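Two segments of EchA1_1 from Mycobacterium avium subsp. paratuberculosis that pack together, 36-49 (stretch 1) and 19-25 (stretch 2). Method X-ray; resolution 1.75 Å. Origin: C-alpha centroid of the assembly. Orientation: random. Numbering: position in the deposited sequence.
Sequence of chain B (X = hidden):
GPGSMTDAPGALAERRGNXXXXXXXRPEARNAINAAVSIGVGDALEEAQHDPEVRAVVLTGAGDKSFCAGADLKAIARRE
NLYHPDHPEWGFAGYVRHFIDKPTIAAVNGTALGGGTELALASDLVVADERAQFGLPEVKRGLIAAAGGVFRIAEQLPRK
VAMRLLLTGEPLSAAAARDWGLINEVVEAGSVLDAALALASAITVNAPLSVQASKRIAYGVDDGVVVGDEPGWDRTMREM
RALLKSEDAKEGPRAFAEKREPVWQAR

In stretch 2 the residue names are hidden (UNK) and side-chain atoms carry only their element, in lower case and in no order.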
# COMPACT_ATOMS: atom_id res chain seq x y z
N ALA B 36 6.67 -12.99 -30.87
CA ALA B 36 5.43 -13.35 -31.56
C ALA B 36 4.19 -13.19 -30.64
O ALA B 36 3.14 -12.71 -31.08
CB ALA B 36 5.52 -14.78 -32.09
N VAL B 37 4.32 -13.60 -29.38
CA VAL B 37 3.25 -13.41 -28.41
C VAL B 37 3.03 -11.91 -28.20
O VAL B 37 1.89 -11.43 -28.17
CB VAL B 37 3.58 -14.09 -27.06
CG1 VAL B 37 2.49 -13.78 -26.01
CG2 VAL B 37 3.78 -15.62 -27.22
N SER B 38 4.12 -11.15 -28.09
CA SER B 38 4.00 -9.71 -27.88
C SER B 38 3.27 -9.01 -29.01
O SER B 38 2.53 -8.06 -28.78
CB SER B 38 5.38 -9.08 -27.65
OG SER B 38 6.02 -9.68 -26.54
N ILE B 39 3.47 -9.49 -30.23
CA ILE B 39 2.76 -8.93 -31.38
C ILE B 39 1.27 -9.17 -31.28
O ILE B 39 0.47 -8.24 -31.47
CB ILE B 39 3.31 -9.54 -32.69
CG1 ILE B 39 4.68 -8.94 -32.98
CG2 ILE B 39 2.36 -9.27 -33.86
CD1 ILE B 39 5.50 -9.72 -34.02
N GLY B 40 0.90 -10.40 -30.97
CA GLY B 40 -0.50 -10.78 -30.86
C GLY B 40 -1.22 -10.03 -29.75
O GLY B 40 -2.33 -9.54 -29.93
N VAL B 41 -0.59 -9.98 -28.59
CA VAL B 41 -1.20 -9.35 -27.42
C VAL B 41 -1.27 -7.83 -27.59
O VAL B 41 -2.33 -7.20 -27.37
CB VAL B 41 -0.44 -9.76 -26.13
CG1 VAL B 41 -0.88 -8.88 -24.94
CG2 VAL B 41 -0.63 -11.28 -25.83
N GLY B 42 -0.15 -7.24 -27.98
CA GLY B 42 -0.05 -5.80 -28.15
C GLY B 42 -1.00 -5.27 -29.21
O GLY B 42 -1.69 -4.29 -28.98
N ASP B 43 -1.06 -5.91 -30.37
CA ASP B 43 -1.99 -5.45 -31.41
C ASP B 43 -3.46 -5.56 -30.96
O ASP B 43 -4.26 -4.66 -31.23
CB ASP B 43 -1.77 -6.21 -32.73
CG ASP B 43 -0.42 -5.89 -33.38
OD1 ASP B 43 0.29 -4.96 -32.95
OD2 ASP B 43 -0.08 -6.60 -34.35
N ALA B 44 -3.80 -6.65 -30.27
CA ALA B 44 -5.17 -6.88 -29.78
C ALA B 44 -5.56 -5.84 -28.74
O ALA B 44 -6.67 -5.30 -28.76
CB ALA B 44 -5.30 -8.29 -29.20
N LEU B 45 -4.65 -5.53 -27.82
CA LEU B 45 -4.90 -4.44 -26.87
C LEU B 45 -5.14 -3.11 -27.57
O LEU B 45 -6.02 -2.34 -27.18
CB LEU B 45 -3.73 -4.27 -25.92
CG LEU B 45 -3.63 -5.12 -24.67
CD1 LEU B 45 -2.40 -4.64 -23.88
CD2 LEU B 45 -4.90 -5.04 -23.81
N GLU B 46 -4.34 -2.82 -28.60
CA GLU B 46 -4.48 -1.56 -29.34
C GLU B 46 -5.85 -1.52 -30.02
O GLU B 46 -6.51 -0.48 -30.03
CB GLU B 46 -3.29 -1.40 -30.32
CG GLU B 46 -3.42 -0.34 -31.41
CD GLU B 46 -2.26 -0.38 -32.41
OE1 GLU B 46 -1.54 0.64 -32.53
OE2 GLU B 46 -2.04 -1.43 -33.06
N GLU B 47 -6.29 -2.66 -30.54
CA GLU B 47 -7.59 -2.77 -31.22
C GLU B 47 -8.70 -2.57 -30.20
O GLU B 47 -9.68 -1.88 -30.47
CB GLU B 47 -7.73 -4.14 -31.91
CG GLU B 47 -9.13 -4.49 -32.44
CD GLU B 47 -9.68 -3.49 -33.46
OE1 GLU B 47 -9.81 -3.86 -34.64
OE2 GLU B 47 -9.99 -2.33 -33.08
N ALA B 48 -8.51 -3.16 -29.03
CA ALA B 48 -9.50 -3.05 -27.96
C ALA B 48 -9.66 -1.58 -27.57
O ALA B 48 -10.78 -1.10 -27.35
CB ALA B 48 -9.08 -3.90 -26.75
N GLN B 49 -8.54 -0.87 -27.47
CA GLN B 49 -8.56 0.53 -27.09
C GLN B 49 -9.38 1.32 -28.09
O GLN B 49 -10.11 2.23 -27.71
CB GLN B 49 -7.14 1.11 -27.03
CG GLN B 49 -7.07 2.59 -26.69
CD GLN B 49 -7.71 2.88 -25.36
OE1 GLN B 49 -7.03 2.87 -24.34
NE2 GLN B 49 -9.02 3.08 -25.34
N UNK B 19 -16.59 -8.11 -24.76
CA UNK B 19 -15.30 -8.43 -24.15
C UNK B 19 -14.40 -8.99 -25.21
O UNK B 19 -14.79 -9.89 -25.96
c UNK B 19 -15.41 -9.50 -23.03
c UNK B 19 -14.03 -9.79 -22.40
c UNK B 19 -16.39 -9.07 -21.96
N UNK B 20 -13.19 -8.47 -25.31
CA UNK B 20 -12.19 -9.10 -26.13
C UNK B 20 -11.43 -10.07 -25.26
O UNK B 20 -10.91 -9.68 -24.21
c UNK B 20 -9.70 -6.86 -29.48
c UNK B 20 -11.23 -8.09 -26.71
s UNK B 20 -8.88 -7.56 -28.03
c UNK B 20 -10.13 -8.73 -27.51
N UNK B 21 -11.35 -11.31 -25.72
CA UNK B 21 -10.56 -12.32 -25.04
C UNK B 21 -9.28 -12.54 -25.84
O UNK B 21 -9.32 -12.92 -27.02
c UNK B 21 -11.34 -13.64 -24.91
c UNK B 21 -12.61 -13.43 -24.11
c UNK B 21 -10.47 -14.73 -24.29
N UNK B 22 -8.15 -12.30 -25.18
CA UNK B 22 -6.82 -12.49 -25.75
C UNK B 22 -6.19 -13.74 -25.15
O UNK B 22 -6.05 -13.83 -23.93
c UNK B 22 -6.50 -9.99 -25.94
c UNK B 22 -4.50 -11.48 -26.01
c UNK B 22 -5.90 -11.29 -25.42
c UNK B 22 -5.65 -8.74 -25.65
N UNK B 23 -5.80 -14.70 -25.99
CA UNK B 23 -5.28 -15.97 -25.50
C UNK B 23 -3.84 -16.15 -25.96
O UNK B 23 -3.57 -16.16 -27.17
c UNK B 23 -5.66 -18.46 -25.39
c UNK B 23 -6.16 -17.15 -25.97
o UNK B 23 -7.53 -16.95 -25.60
N UNK B 24 -2.92 -16.29 -25.01
CA UNK B 24 -1.54 -16.58 -25.37
C UNK B 24 -1.57 -18.00 -25.94
O UNK B 24 -2.18 -18.89 -25.36
c UNK B 24 -0.61 -16.53 -24.16
c UNK B 24 -0.61 -15.12 -23.53
c UNK B 24 0.03 -15.09 -22.14
c UNK B 24 0.81 -16.90 -24.57
N UNK B 25 -0.92 -18.18 -27.09
CA UNK B 25 -1.10 -19.37 -27.91
C UNK B 25 0.22 -20.12 -28.17
O UNK B 25 0.55 -20.46 -29.31
c UNK B 25 -2.31 -20.11 -30.03
c UNK B 25 -1.75 -18.94 -29.24
o UNK B 25 -2.80 -21.08 -29.46
n UNK B 25 -2.25 -20.01 -31.36

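Position 19 opens the strand with three side-chain carbons, one bonded to CA and carrying the other two. This fork at the first carbon, without a heteroatom, is that of valine. Val-19 is buried, but its side chain is out of reach of the helix and takes no part in the contact.

At position 20 the side chain is an unbranched chain of two carbons, a sulfur and a terminal carbon. Its CA-to-CB bond points toward the helix. The sulfur lies 3.8 Å from CB of Ala-44 and 3.9 Å from CB of Ala-48, and the terminal carbon is 3.8 Å from CG of Glu-47. A sulfur within an unbranched chain identifies methionine. With chi1 and chi2 both t, Met-20 reaches outward in extended form before chi3 turns to m; its SD also approaches the backbone O of Ala-44 at 3.2 Å.

Position 21 repeats the pattern of position 19, one carbon carrying two more, and is again valine. Val-21 is buried yet out of reach of stretch 1, as the alternation of a strand predicts.

Four carbons make up the side chain at position 22, forked at the first, with one arm two carbons long. The end of the long arm is 3.6 Å from CB of Ala-44 and 4.2 Å from CD2 of Leu-45, while the short arm lies 3.9 Å from CG2 of Val-41. The branching is that of isoleucine. Ile-22, in the m, t rotamer, gives up 77 Å² to the helix, the largest share of any residue in the contact.

At position 23 one carbon carries an oxygen and a carbon, the pattern of threonine. The CA-to-CB bond of Thr-23 points away from the helix, and the residue is partly exposed.

Position 24 has the same four-carbon fork as Ile-22. Its short arm is 3.8 Å from CG1 of Val-37. The fork, with one arm two carbons long, is again that of isoleucine. Ile-24 directs its CA-to-CB bond sideways but still covers the helix around Val-37.

Position 25 carries two carbons, the second bearing one oxygen and one nitrogen: an amide, hence asparagine. Asn-25 lies beyond the strand and makes no contact here; its ND2 is hydrogen-bonded elsewhere in the structure.

The helix and strand run nearly antiparallel, at 174°, with their axes approaching to 8.8 Å. No hydrogen bond links them. Met-20, Ile-22 and Ile-24 instead pack against successive helical turns, and the small side chains of Ala-44 and Ala-48 accommodate the methionine sulfur. Together the two segments bury 364 Å².

Stretch 2 19-25: VMVITIN
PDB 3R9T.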